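Local coordinates for protein histidine kinase (Caulobacter vibrioides, PDB 6TNE) that probably relays phosphoryl groups in bacterial two-component signalling, as the receiver domain of a hybrid histidine kinase, at residues Pro76-Gly82 with Gly97-Lys103; Leu37-Glu41 with Lys67-Tyr71; Phe5-Glu9 with Val54-Gly58. All coordinates share one frame; numbering follows the deposited sequence. Where two conformers were deposited one is given.

Interaction 1 of 3, residues Pro76-Gly82 with Gly97-Lys103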
ATOM      1  N   PRO A  76      -1.350  -9.530  -0.795  1.00 17.92           N
ATOM      2  CA  PRO A  76      -0.427  -9.017  -1.812  1.00 19.05           C
ATOM      3  C   PRO A  76       0.133  -7.658  -1.427  1.00 16.54           C
ATOM      4  O   PRO A  76      -0.417  -6.924  -0.598  1.00 15.04           O
ATOM      5  CB  PRO A  76      -1.314  -8.895  -3.057  1.00 20.70           C
ATOM      6  CG  PRO A  76      -2.774  -8.793  -2.502  1.00 24.14           C
ATOM      7  CD  PRO A  76      -2.731  -9.687  -1.303  1.00 19.43           C
ATOM      8  N   VAL A  77       1.241  -7.327  -2.060  1.00 16.91           N
ATOM      9  CA  VAL A  77       1.970  -6.090  -1.814  1.00 15.86           C
ATOM     10  C   VAL A  77       2.286  -5.468  -3.159  1.00 14.83           C
ATOM     11  O   VAL A  77       2.768  -6.171  -4.062  1.00 17.68           O
ATOM     12  CB  VAL A  77       3.263  -6.335  -1.008  1.00 17.71           C
ATOM     13  CG1 VAL A  77       4.055  -5.049  -0.841  1.00 20.50           C
ATOM     14  CG2 VAL A  77       2.965  -7.081   0.309  1.00 20.10           C
ATOM     15  N   MET A  78       2.051  -4.172  -3.293  1.00 13.07           N
ATOM     16  CA  MET A  78       2.345  -3.428  -4.505  1.00 12.04           C
ATOM     17  C   MET A  78       3.218  -2.255  -4.140  1.00 11.62           C
ATOM     18  O   MET A  78       2.814  -1.398  -3.327  1.00 12.54           O
ATOM     19  CB  MET A  78       1.054  -2.909  -5.082  1.00 14.62           C
ATOM     20  CG  MET A  78       1.236  -2.131  -6.336  1.00 18.83           C
ATOM     21  SD  MET A  78      -0.270  -1.698  -7.188  1.00 30.80           S
ATOM     22  CE  MET A  78      -1.256  -0.927  -5.973  1.00 44.70           C
ATOM     23  N   PHE A  79       4.424  -2.214  -4.670  1.00 11.48           N
ATOM     24  CA  PHE A  79       5.325  -1.092  -4.492  1.00 11.62           C
ATOM     25  C   PHE A  79       5.135  -0.104  -5.609  1.00 12.72           C
ATOM     26  O   PHE A  79       4.935  -0.492  -6.759  1.00 14.39           O
ATOM     27  CB  PHE A  79       6.767  -1.577  -4.463  1.00 12.83           C
ATOM     28  CG  PHE A  79       7.109  -2.300  -3.199  1.00 12.38           C
ATOM     29  CD1 PHE A  79       7.025  -1.639  -1.954  1.00 13.12           C
ATOM     30  CD2 PHE A  79       7.451  -3.633  -3.221  1.00 14.67           C
ATOM     31  CE1 PHE A  79       7.300  -2.315  -0.763  1.00 13.87           C
ATOM     32  CE2 PHE A  79       7.702  -4.311  -2.031  1.00 15.92           C
ATOM     33  CZ  PHE A  79       7.635  -3.657  -0.821  1.00 15.10           C
ATOM     34  N   ILE A  80       5.247   1.163  -5.276  1.00 12.99           N
ATOM     35  CA  ILE A  80       5.157   2.254  -6.228  1.00 13.52           C
ATOM     36  C   ILE A  80       6.428   3.087  -6.114  1.00 12.99           C
ATOM     37  O   ILE A  80       6.962   3.284  -5.021  1.00 14.34           O
ATOM     38  CB  ILE A  80       3.882   3.103  -6.029  1.00 13.82           C
ATOM     39  CG1 ILE A  80       3.808   3.803  -4.668  1.00 14.25           C
ATOM     40  CG2 ILE A  80       2.612   2.223  -6.240  1.00 17.42           C
ATOM     41  CD1 ILE A  80       2.632   4.689  -4.510  1.00 17.00           C
ATOM     42  N   SER A  81       6.913   3.599  -7.243  1.00 13.98           N
ATOM     43  CA  SER A  81       8.083   4.478  -7.176  1.00 17.02           C
ATOM     44  C   SER A  81       8.273   5.147  -8.517  1.00 18.38           C
ATOM     45  O   SER A  81       7.927   4.579  -9.560  1.00 19.56           O
ATOM     46  CB  SER A  81       9.402   3.742  -6.867  1.00 19.46           C
ATOM     47  OG  SER A  81      10.478   4.668  -6.707  1.00 21.17           O
ATOM     48  N   GLY A  82       8.860   6.358  -8.476  1.00 20.39           N
ATOM     49  CA  GLY A  82       9.310   7.037  -9.677  1.00 26.01           C
ATOM     50  C   GLY A  82      10.624   6.531 -10.203  1.00 28.09           C
ATOM     51  O   GLY A  82      11.023   6.926 -11.304  1.00 30.62           O
ATOM     52  N   GLY A  97       3.820 -12.688  -4.041  1.00 24.32           N
ATOM     53  CA  GLY A  97       2.782 -11.686  -4.112  1.00 24.96           C
ATOM     54  C   GLY A  97       3.253 -10.251  -4.173  1.00 24.65           C
ATOM     55  O   GLY A  97       2.481  -9.384  -3.742  1.00 23.90           O
ATOM     56  N   VAL A  98       4.463  -9.953  -4.717  1.00 21.46           N
ATOM     57  CA  VAL A  98       5.031  -8.579  -4.758  1.00 16.92           C
ATOM     58  C   VAL A  98       5.039  -8.029  -6.179  1.00 16.04           C
ATOM     59  O   VAL A  98       5.567  -8.653  -7.118  1.00 18.11           O
ATOM     60  CB  VAL A  98       6.440  -8.542  -4.159  1.00 25.10           C
ATOM     61  CG1 VAL A  98       7.089  -7.264  -4.442  1.00 23.00           C
ATOM     62  CG2 VAL A  98       6.394  -8.746  -2.663  1.00 22.19           C
ATOM     63  N   THR A  99       4.395  -6.887  -6.367  1.00 14.39           N
ATOM     64  CA  THR A  99       4.270  -6.243  -7.666  1.00 14.21           C
ATOM     65  C   THR A  99       4.827  -4.832  -7.589  1.00 13.31           C
ATOM     66  O   THR A  99       5.095  -4.299  -6.486  1.00 13.84           O
ATOM     67  CB  THR A  99       2.807  -6.231  -8.155  1.00 15.27           C
ATOM     68  OG1 THR A  99       2.011  -5.448  -7.269  1.00 16.14           O
ATOM     69  CG2 THR A  99       2.214  -7.619  -8.312  1.00 17.07           C
ATOM     70  N   PHE A 100       4.896  -4.156  -8.738  0.51 14.92           N
ATOM     71  CA  PHE A 100       5.549  -2.850  -8.882  0.51 16.02           C
ATOM     72  C   PHE A 100       4.823  -2.020  -9.917  0.51 16.80           C
ATOM     73  O   PHE A 100       4.737  -2.447 -11.082  0.51 17.77           O
ATOM     74  CB  PHE A 100       6.964  -3.025  -9.383  0.51 21.86           C
ATOM     75  CG  PHE A 100       7.778  -3.901  -8.543  0.51 17.24           C
ATOM     76  CD1 PHE A 100       7.806  -5.265  -8.764  0.51 19.08           C
ATOM     77  CD2 PHE A 100       8.546  -3.360  -7.522  0.51 18.49           C
ATOM     78  CE1 PHE A 100       8.570  -6.096  -7.987  0.51 21.89           C
ATOM     79  CE2 PHE A 100       9.313  -4.188  -6.734  0.51 21.13           C
ATOM     80  CZ  PHE A 100       9.327  -5.557  -6.978  0.51 21.27           C
ATOM     81  N   LEU A 101       4.404  -0.820  -9.525  1.00 15.74           N
ATOM     82  CA  LEU A 101       3.671   0.095 -10.409  1.00 17.19           C
ATOM     83  C   LEU A 101       4.459   1.397 -10.442  1.00 18.36           C
ATOM     84  O   LEU A 101       4.744   1.972  -9.384  1.00 17.85           O
ATOM     85  CB  LEU A 101       2.239   0.323  -9.897  1.00 21.74           C
ATOM     86  CG  LEU A 101       1.237   1.231 -10.639  1.00 24.18           C
ATOM     87  CD1 LEU A 101       0.878   0.552 -11.936  1.00 29.08           C
ATOM     88  CD2 LEU A 101      -0.035   1.567  -9.812  1.00 29.63           C
ATOM     89  N   PRO A 102       4.872   1.886 -11.613  1.00 19.57           N
ATOM     90  CA  PRO A 102       5.660   3.122 -11.630  1.00 23.21           C
ATOM     91  C   PRO A 102       4.794   4.335 -11.320  1.00 21.96           C
ATOM     92  O   PRO A 102       3.623   4.423 -11.695  1.00 27.44           O
ATOM     93  CB  PRO A 102       6.201   3.181 -13.070  1.00 25.45           C
ATOM     94  CG  PRO A 102       5.187   2.456 -13.853  1.00 27.42           C
ATOM     95  CD  PRO A 102       4.671   1.333 -12.956  1.00 22.41           C
ATOM     96  N   LYS A 103       5.406   5.330 -10.682  1.00 22.35           N
ATOM     97  CA  LYS A 103       4.880   6.683 -10.587  1.00 23.81           C
ATOM     98  C   LYS A 103       5.362   7.506 -11.777  1.00 27.66           C
ATOM     99  O   LYS A 103       6.440   7.252 -12.320  1.00 29.11           O
ATOM    100  CB  LYS A 103       5.357   7.329  -9.293  1.00 27.12           C
ATOM    101  CG  LYS A 103       4.630   6.814  -8.046  1.00 27.03           C
ATOM    102  CD  LYS A 103       4.743   7.781  -6.856  1.00 29.61           C
ATOM    103  CE  LYS A 103       5.648   7.251  -5.825  1.00 24.79           C
ATOM    104  NZ  LYS A 103       5.830   8.198  -4.679  1.00 20.69           N
TER
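Strands Val77-Ser81 and Val98-Pro102 run parallel, their axes 4.5 Å apart at closest and 28° from alignment, with N-H and C=O groups bonding alternately from Val77 N-Gly97 O (2.9 Å) to Lys103 N-Ser81 O (2.9 Å). The middle is tight, Phe79 N lying 2.8 Å from Thr99 O; farther on, Ser81 N to Leu101 O, at 3.5 Å, is weak. On one face the Phe79 and Phe100 side chains rise together, Phe79 CB against Phe100 CD2, while Val98 CG1 meets the edge of the Phe79 ring at CD2, 3.8 Å away. Phe79, with chi1 -72°, sends its ring back over its own strand, where Val77 CG1 stands above one face, toward its rim.

These are the last two strands of the five-stranded parallel sheet of the CheY-like receiver fold, and Phe100 holds the exposed aromatic position often linked to switching in relatives; its two conformers are consistent with some mobility. On the face packed against helix 107-118, Met78 SD packs on Leu101 CD2 (4.2 Å), a flexible thioether against a branched leucine, and both reach Leu110. Ile80 CG2 rests on Leu101 CB, the beta-branched residue suiting an extended chain.

Lys103 leaves the strand end with its CB against Gly82 N, and its aliphatic chain crosses Ser81 until CE lies 4.1 Å from Ile80 CG1. The long methylene arm thereby delivers NZ to salt bridges with Glu7 and Asp53, while Ser81 OG bonds to Tyr83 N.

Interaction 2 of 3, residues Leu37-Glu41 with Lys67-Tyr71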
ATOM      1  N   LEU A  37       3.653   0.168  10.218  1.00 11.52           N
ATOM      2  CA  LEU A  37       3.875  -1.047  11.000  1.00 12.57           C
ATOM      3  C   LEU A  37       2.881  -1.139  12.149  1.00 12.39           C
ATOM      4  O   LEU A  37       2.390  -2.216  12.457  1.00 14.38           O
ATOM      5  CB  LEU A  37       5.324  -1.064  11.474  1.00 14.44           C
ATOM      6  CG  LEU A  37       5.787  -2.348  12.120  1.00 21.27           C
ATOM      7  CD1 LEU A  37       5.611  -3.562  11.218  1.00 19.49           C
ATOM      8  CD2 LEU A  37       7.264  -2.149  12.484  1.00 22.18           C
ATOM      9  N   ILE A  38       2.577  -0.018  12.804  1.00 13.02           N
ATOM     10  CA  ILE A  38       1.587  -0.036  13.882  1.00 13.79           C
ATOM     11  C   ILE A  38       0.201  -0.323  13.330  1.00 12.50           C
ATOM     12  O   ILE A  38      -0.542  -1.123  13.890  1.00 13.26           O
ATOM     13  CB  ILE A  38       1.656   1.301  14.635  1.00 15.83           C
ATOM     14  CG1 ILE A  38       2.961   1.348  15.415  1.00 20.55           C
ATOM     15  CG2 ILE A  38       0.417   1.518  15.533  1.00 17.01           C
ATOM     16  CD1 ILE A  38       3.272   2.662  16.011  1.00 23.03           C
ATOM     17  N   ILE A  39      -0.148   0.285  12.178  1.00 11.85           N
ATOM     18  CA  ILE A  39      -1.441  -0.003  11.582  1.00 11.92           C
ATOM     19  C   ILE A  39      -1.559  -1.474  11.218  1.00 11.97           C
ATOM     20  O   ILE A  39      -2.583  -2.123  11.465  1.00 12.72           O
ATOM     21  CB  ILE A  39      -1.686   0.901  10.351  1.00 11.71           C
ATOM     22  CG1 ILE A  39      -1.811   2.358  10.773  1.00 12.97           C
ATOM     23  CG2 ILE A  39      -2.957   0.490   9.609  1.00 13.13           C
ATOM     24  CD1 ILE A  39      -1.635   3.320   9.616  1.00 14.74           C
ATOM     25  N   ALA A  40      -0.493  -2.030  10.634  1.00 12.50           N
ATOM     26  CA  ALA A  40      -0.514  -3.445  10.245  1.00 12.92           C
ATOM     27  C   ALA A  40      -0.693  -4.340  11.455  1.00 13.45           C
ATOM     28  O   ALA A  40      -1.498  -5.284  11.417  1.00 15.47           O
ATOM     29  CB  ALA A  40       0.764  -3.799   9.474  1.00 14.14           C
ATOM     30  N   GLU A  41       0.019  -4.049  12.548  1.00 13.45           N
ATOM     31  CA  GLU A  41      -0.121  -4.870  13.741  1.00 14.63           C
ATOM     32  C   GLU A  41      -1.545  -4.817  14.269  1.00 14.71           C
ATOM     33  O   GLU A  41      -2.124  -5.843  14.638  1.00 16.36           O
ATOM     34  CB  GLU A  41       0.847  -4.400  14.799  1.00 17.15           C
ATOM     35  CG  GLU A  41       0.751  -5.306  15.960  1.00 19.23           C
ATOM     36  CD  GLU A  41       1.745  -4.993  17.025  1.00 22.50           C
ATOM     37  OE1 GLU A  41       1.903  -5.827  17.945  1.00 27.59           O
ATOM     38  OE2 GLU A  41       2.365  -3.907  16.962  1.00 22.67           O
ATOM     39  N   LYS A  67       9.323  -6.206   7.900  1.00 15.10           N
ATOM     40  CA  LYS A  67       8.853  -6.096   9.270  1.00 15.57           C
ATOM     41  C   LYS A  67       7.375  -6.413   9.430  1.00 14.28           C
ATOM     42  O   LYS A  67       6.947  -6.877  10.498  1.00 16.35           O
ATOM     43  CB  LYS A  67       9.144  -4.702   9.798  1.00 16.00           C
ATOM     44  CG  LYS A  67      10.603  -4.407   9.912  1.00 19.36           C
ATOM     45  CD  LYS A  67      10.827  -2.999  10.412  1.00 23.66           C
ATOM     46  CE  LYS A  67      12.293  -2.636  10.519  1.00 26.35           C
ATOM     47  NZ  LYS A  67      12.976  -3.484  11.527  1.00 33.38           N
ATOM     48  N   ALA A  68       6.590  -6.175   8.384  1.00 13.72           N
ATOM     49  CA  ALA A  68       5.137  -6.219   8.484  1.00 13.84           C
ATOM     50  C   ALA A  68       4.538  -7.452   7.845  1.00 13.15           C
ATOM     51  O   ALA A  68       3.362  -7.690   8.024  1.00 14.39           O
ATOM     52  CB  ALA A  68       4.510  -4.984   7.814  1.00 14.80           C
ATOM     53  N   ARG A  69       5.328  -8.255   7.128  1.00 15.21           N
ATOM     54  CA  ARG A  69       4.776  -9.364   6.368  1.00 16.72           C
ATOM     55  C   ARG A  69       3.983 -10.321   7.237  1.00 14.97           C
ATOM     56  O   ARG A  69       2.921 -10.790   6.813  1.00 16.61           O
ATOM     57  CB  ARG A  69       5.927 -10.108   5.661  1.00 22.26           C
ATOM     58  CG  ARG A  69       5.547 -11.095   4.565  0.57 32.08           C
ATOM     59  CD  ARG A  69       4.271 -10.681   3.899  0.57 29.15           C
ATOM     60  NE  ARG A  69       4.299 -10.758   2.441  0.57 25.66           N
ATOM     61  CZ  ARG A  69       3.188 -10.689   1.729  0.57 36.06           C
ATOM     62  NH1 ARG A  69       3.219 -10.755   0.392  0.57 26.47           N
ATOM     63  NH2 ARG A  69       2.043 -10.536   2.384  0.57 28.41           N
ATOM     64  N   GLY A  70       4.473 -10.609   8.446  1.00 14.28           N
ATOM     65  CA  GLY A  70       3.739 -11.499   9.352  1.00 14.66           C
ATOM     66  C   GLY A  70       2.340 -10.971   9.688  1.00 13.96           C
ATOM     67  O   GLY A  70       1.357 -11.715   9.686  1.00 14.19           O
ATOM     68  N   TYR A  71       2.214  -9.647   9.944  1.00 14.45           N
ATOM     69  CA  TYR A  71       0.891  -9.088  10.247  1.00 15.48           C
ATOM     70  C   TYR A  71       0.011  -9.099   9.011  1.00 15.96           C
ATOM     71  O   TYR A  71      -1.214  -9.189   9.122  1.00 18.31           O
ATOM     72  CB  TYR A  71       1.031  -7.642  10.750  1.00 16.06           C
ATOM     73  CG  TYR A  71       1.921  -7.509  11.935  1.00 15.90           C
ATOM     74  CD1 TYR A  71       1.755  -8.328  13.072  1.00 16.67           C
ATOM     75  CD2 TYR A  71       2.901  -6.535  11.942  1.00 19.06           C
ATOM     76  CE1 TYR A  71       2.571  -8.144  14.201  1.00 20.35           C
ATOM     77  CE2 TYR A  71       3.726  -6.357  13.054  1.00 21.46           C
ATOM     78  CZ  TYR A  71       3.578  -7.213  14.145  1.00 21.40           C
ATOM     79  OH  TYR A  71       4.393  -7.031  15.230  1.00 26.60           O
TER
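In the receiver fold, helices flank a parallel sheet on both sides, and Leu37-Glu41 of helix 33-42 meets Lys67-Tyr71 of helix 61-72 where two of them run alongside each other. Their short axes come within 9.0 Å and diverge by only 17°. Two alanines meet at the interface, Ala40 CB lying 4.3 Å from Ala68 CB; small methyls touch here, and Leu37 and Tyr71 reach across beside them.

Leu37 makes its contact mainly with one branch: CD1 lies 3.6 Å from Lys67 O and also touches the CB of Ala68. Leu37 CD1 also meets the edge of the Tyr71 ring, in its plane, 3.8 Å from CE2. With CG anti to the backbone N (chi1 -171°), Leu37 swings that branch toward the neighbouring helix, although the side chain leaves the backbone at a slant to that helix. The stem of Lys67 flanks the leucine methyls, and its long chain then turns off toward the periphery.

Tyr71, one turn on from Ala68, brings its CB to 3.5 Å from Ala40 O, and its ring lies flat against the helix with Glu41 CA over the ring centre, 3.9 Å from the centroid and 13° off the normal, a CH-pi contact. Glu41, extended, follows the ring outward, CG running beside Tyr71 CE1 at 3.8 Å, and its carboxylate is nearly parallel to the ring. Glu41 CD lies 3.8 Å from Tyr71 OH.

No hydrogen bond links the two segments, so the contact rests on dispersion and shape; a tyrosine suits its outer margin because the ring supplies a broad apolar face while the hydroxyl lies near the Glu41 carboxylate without a hydrogen bond to it.

Interaction 3 of 3, residues Phe5-Glu9 with Val54-Gly58; sequences FVEDE and VIMPG
Asp8 and Met56 bring together the two loops that border the acidic pocket of the receiver fold, one following strand 2-6 and the other following strand 49-53. By family resemblance Asp53 is probably the phosphorylated aspartate, and Glu7 and Asp8 the acidic pair that helps bind magnesium, with Ile55 O at the place of the carbonyl that completes the metal site.

The apolar part is short. Met56 SD rests 3.7 Å from Val6 CG1, the two side chains crossing at about a right angle, and its methyl CE touches the same branch; the unbranched thioether can reach the end of strand 2-6 from its loop.

Van der Waals contacts of the carboxylate come next. Asp8 OD1 lies 3.6 Å from Met56 CG, and Asp8 OD2 lies against Pro57 CD at 3.3 Å. Chi1 of 59° sets Asp8 CG between its own N and carbonyl carbon, pointing the group across the gap.

Polar links are sparse: a water lies 2.9 Å from Asp8 OD2 and 2.9 Å from Ile55 O, bridging the loops, though the water cannot serve all the acceptors around it at once. Asp8 N is buried without a partner. Glu7 OE1 is held by Lys103, just after the last strand, while Glu7 OE2 accepts the Glu9 N-H on its anti lone pair, 2.9 Å from Glu9 N and nearly straight at 170°.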
ATOM      1  N   PHE A   5      -2.206   1.935   2.609  1.00 11.68           N
ATOM      2  CA  PHE A   5      -1.572   2.743   1.563  1.00 10.97           C
ATOM      3  C   PHE A   5      -0.547   3.629   2.248  1.00 10.29           C
ATOM      4  O   PHE A   5      -0.917   4.533   3.017  1.00 11.04           O
ATOM      5  CB  PHE A   5      -2.631   3.581   0.828  1.00 12.61           C
ATOM      6  CG  PHE A   5      -2.193   4.089  -0.511  1.00 11.60           C
ATOM      7  CD1 PHE A   5      -1.058   4.839  -0.695  1.00 15.35           C
ATOM      8  CD2 PHE A   5      -2.903   3.737  -1.646  1.00 15.50           C
ATOM      9  CE1 PHE A   5      -0.665   5.260  -1.970  1.00 16.01           C
ATOM     10  CE2 PHE A   5      -2.537   4.170  -2.929  1.00 17.96           C
ATOM     11  CZ  PHE A   5      -1.402   4.940  -3.097  1.00 15.79           C
ATOM     12  N   VAL A   6       0.726   3.384   1.979  1.00 10.04           N
ATOM     13  CA  VAL A   6       1.846   4.038   2.644  1.00 10.01           C
ATOM     14  C   VAL A   6       2.556   4.914   1.627  1.00  9.74           C
ATOM     15  O   VAL A   6       3.109   4.417   0.640  1.00 11.24           O
ATOM     16  CB  VAL A   6       2.799   3.003   3.243  1.00 10.65           C
ATOM     17  CG1 VAL A   6       3.828   3.698   4.133  1.00 12.05           C
ATOM     18  CG2 VAL A   6       2.030   1.893   3.969  1.00 11.87           C
ATOM     19  N   GLU A   7       2.539   6.230   1.845  1.00 10.08           N
ATOM     20  CA  GLU A   7       3.102   7.188   0.898  1.00 10.35           C
ATOM     21  C   GLU A   7       3.344   8.473   1.680  1.00 11.54           C
ATOM     22  O   GLU A   7       2.433   9.000   2.316  1.00 12.27           O
ATOM     23  CB  GLU A   7       2.123   7.384  -0.269  1.00 11.84           C
ATOM     24  CG  GLU A   7       2.402   8.573  -1.178  1.00 14.53           C
ATOM     25  CD  GLU A   7       3.743   8.491  -1.820  1.00 14.65           C
ATOM     26  OE1 GLU A   7       3.912   7.683  -2.734  1.00 17.49           O
ATOM     27  OE2 GLU A   7       4.672   9.211  -1.412  1.00 17.27           O
ATOM     28  N   ASP A   8       4.588   8.968   1.634  1.00 12.87           N
ATOM     29  CA  ASP A   8       4.938  10.171   2.384  1.00 13.70           C
ATOM     30  C   ASP A   8       4.420  11.442   1.738  1.00 14.10           C
ATOM     31  O   ASP A   8       4.291  12.467   2.432  1.00 16.72           O
ATOM     32  CB  ASP A   8       6.439  10.283   2.589  1.00 16.50           C
ATOM     33  CG  ASP A   8       7.181  10.312   1.303  1.00 17.99           C
ATOM     34  OD1 ASP A   8       7.048   9.372   0.516  1.00 19.49           O
ATOM     35  OD2 ASP A   8       7.952  11.274   1.092  1.00 21.64           O
ATOM     36  N   GLU A   9       4.234  11.456   0.416  1.00 13.17           N
ATOM     37  CA  GLU A   9       3.786  12.656  -0.263  1.00 14.62           C
ATOM     38  C   GLU A   9       2.279  12.772  -0.098  1.00 13.69           C
ATOM     39  O   GLU A   9       1.508  12.018  -0.708  1.00 13.51           O
ATOM     40  CB  GLU A   9       4.135  12.562  -1.729  1.00 17.79           C
ATOM     41  CG  GLU A   9       4.074  13.878  -2.458  1.00 30.10           C
ATOM     42  CD  GLU A   9       4.809  13.796  -3.781  1.00 35.49           C
ATOM     43  OE1 GLU A   9       5.663  12.884  -3.920  1.00 35.85           O
ATOM     44  OE2 GLU A   9       4.502  14.612  -4.677  1.00 39.81           O
ATOM     45  N   VAL A  54       8.412   3.164  -2.298  1.00 12.15           N
ATOM     46  CA  VAL A  54       9.694   2.506  -2.027  1.00 12.30           C
ATOM     47  C   VAL A  54      10.578   3.376  -1.150  1.00 12.60           C
ATOM     48  O   VAL A  54      11.039   2.929  -0.089  1.00 15.52           O
ATOM     49  CB  VAL A  54      10.369   2.067  -3.350  1.00 13.37           C
ATOM     50  CG1 VAL A  54      11.773   1.493  -3.063  1.00 15.58           C
ATOM     51  CG2 VAL A  54       9.479   1.053  -4.044  1.00 14.55           C
ATOM     52  N   ILE A  55      10.846   4.598  -1.583  1.00 15.08           N
ATOM     53  CA  ILE A  55      11.772   5.485  -0.883  1.00 16.78           C
ATOM     54  C   ILE A  55      10.936   6.504  -0.114  1.00 16.63           C
ATOM     55  O   ILE A  55      10.095   7.205  -0.705  1.00 17.48           O
ATOM     56  CB  ILE A  55      12.684   6.218  -1.873  1.00 19.95           C
ATOM     57  CG1 ILE A  55      13.491   5.196  -2.690  1.00 21.33           C
ATOM     58  CG2 ILE A  55      13.558   7.203  -1.122  1.00 22.71           C
ATOM     59  CD1 ILE A  55      14.171   4.092  -1.857  1.00 25.94           C
ATOM     60  N   MET A  56      11.082   6.537   1.208  1.00 14.91           N
ATOM     61  CA  MET A  56      10.306   7.415   2.090  1.00 14.39           C
ATOM     62  C   MET A  56      11.207   7.824   3.231  1.00 15.24           C
ATOM     63  O   MET A  56      12.090   7.045   3.613  1.00 14.41           O
ATOM     64  CB  MET A  56       9.123   6.663   2.710  1.00 18.92           C
ATOM     65  CG  MET A  56       8.099   6.174   1.699  1.00 18.27           C
ATOM     66  SD  MET A  56       6.746   5.332   2.507  1.00 18.34           S
ATOM     67  CE  MET A  56       7.473   3.749   2.944  1.00 18.18           C
ATOM     68  N   PRO A  57      11.027   9.014   3.800  1.00 15.22           N
ATOM     69  CA  PRO A  57      11.750   9.321   5.054  1.00 15.91           C
ATOM     70  C   PRO A  57      11.487   8.189   6.055  1.00 14.75           C
ATOM     71  O   PRO A  57      10.330   7.739   6.222  1.00 17.03           O
ATOM     72  CB  PRO A  57      11.132  10.650   5.497  1.00 17.73           C
ATOM     73  CG  PRO A  57      10.620  11.308   4.210  1.00 19.73           C
ATOM     74  CD  PRO A  57      10.152  10.126   3.342  1.00 17.67           C
ATOM     75  N   GLY A  58      12.552   7.714   6.719  1.00 14.44           N
ATOM     76  CA  GLY A  58      12.442   6.527   7.549  1.00 14.47           C
ATOM     77  C   GLY A  58      12.756   5.261   6.755  1.00 13.43           C
ATOM     78  O   GLY A  58      13.442   5.296   5.736  1.00 14.19           O
TER
HETATM   79  O   HOH W   1       9.518   9.992  -0.979  1.00 37.79           O

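How the interactions relate
All three contacts are partly buried. Interaction 1 lies nearest the chain centre, with buried residues in its strands, and is built mainly of strand-to-strand hydrogen bonds with apolar packing on both faces. Interaction 3 reaches the same parallel sheet; the two meet at the C-terminal ends of the strands, joined by a salt bridge. It buries much less surface and relies on loop contacts and water beside clustered acids. Interaction 2 lies farthest out, between helices, with exposed Glu41 and Lys67 at its margin and no hydrogen bond across it. Helix 61-72 and strand 77-81 follow one another in the chain, and Arg69 packs on Val77, so interactions 1 and 2 touch.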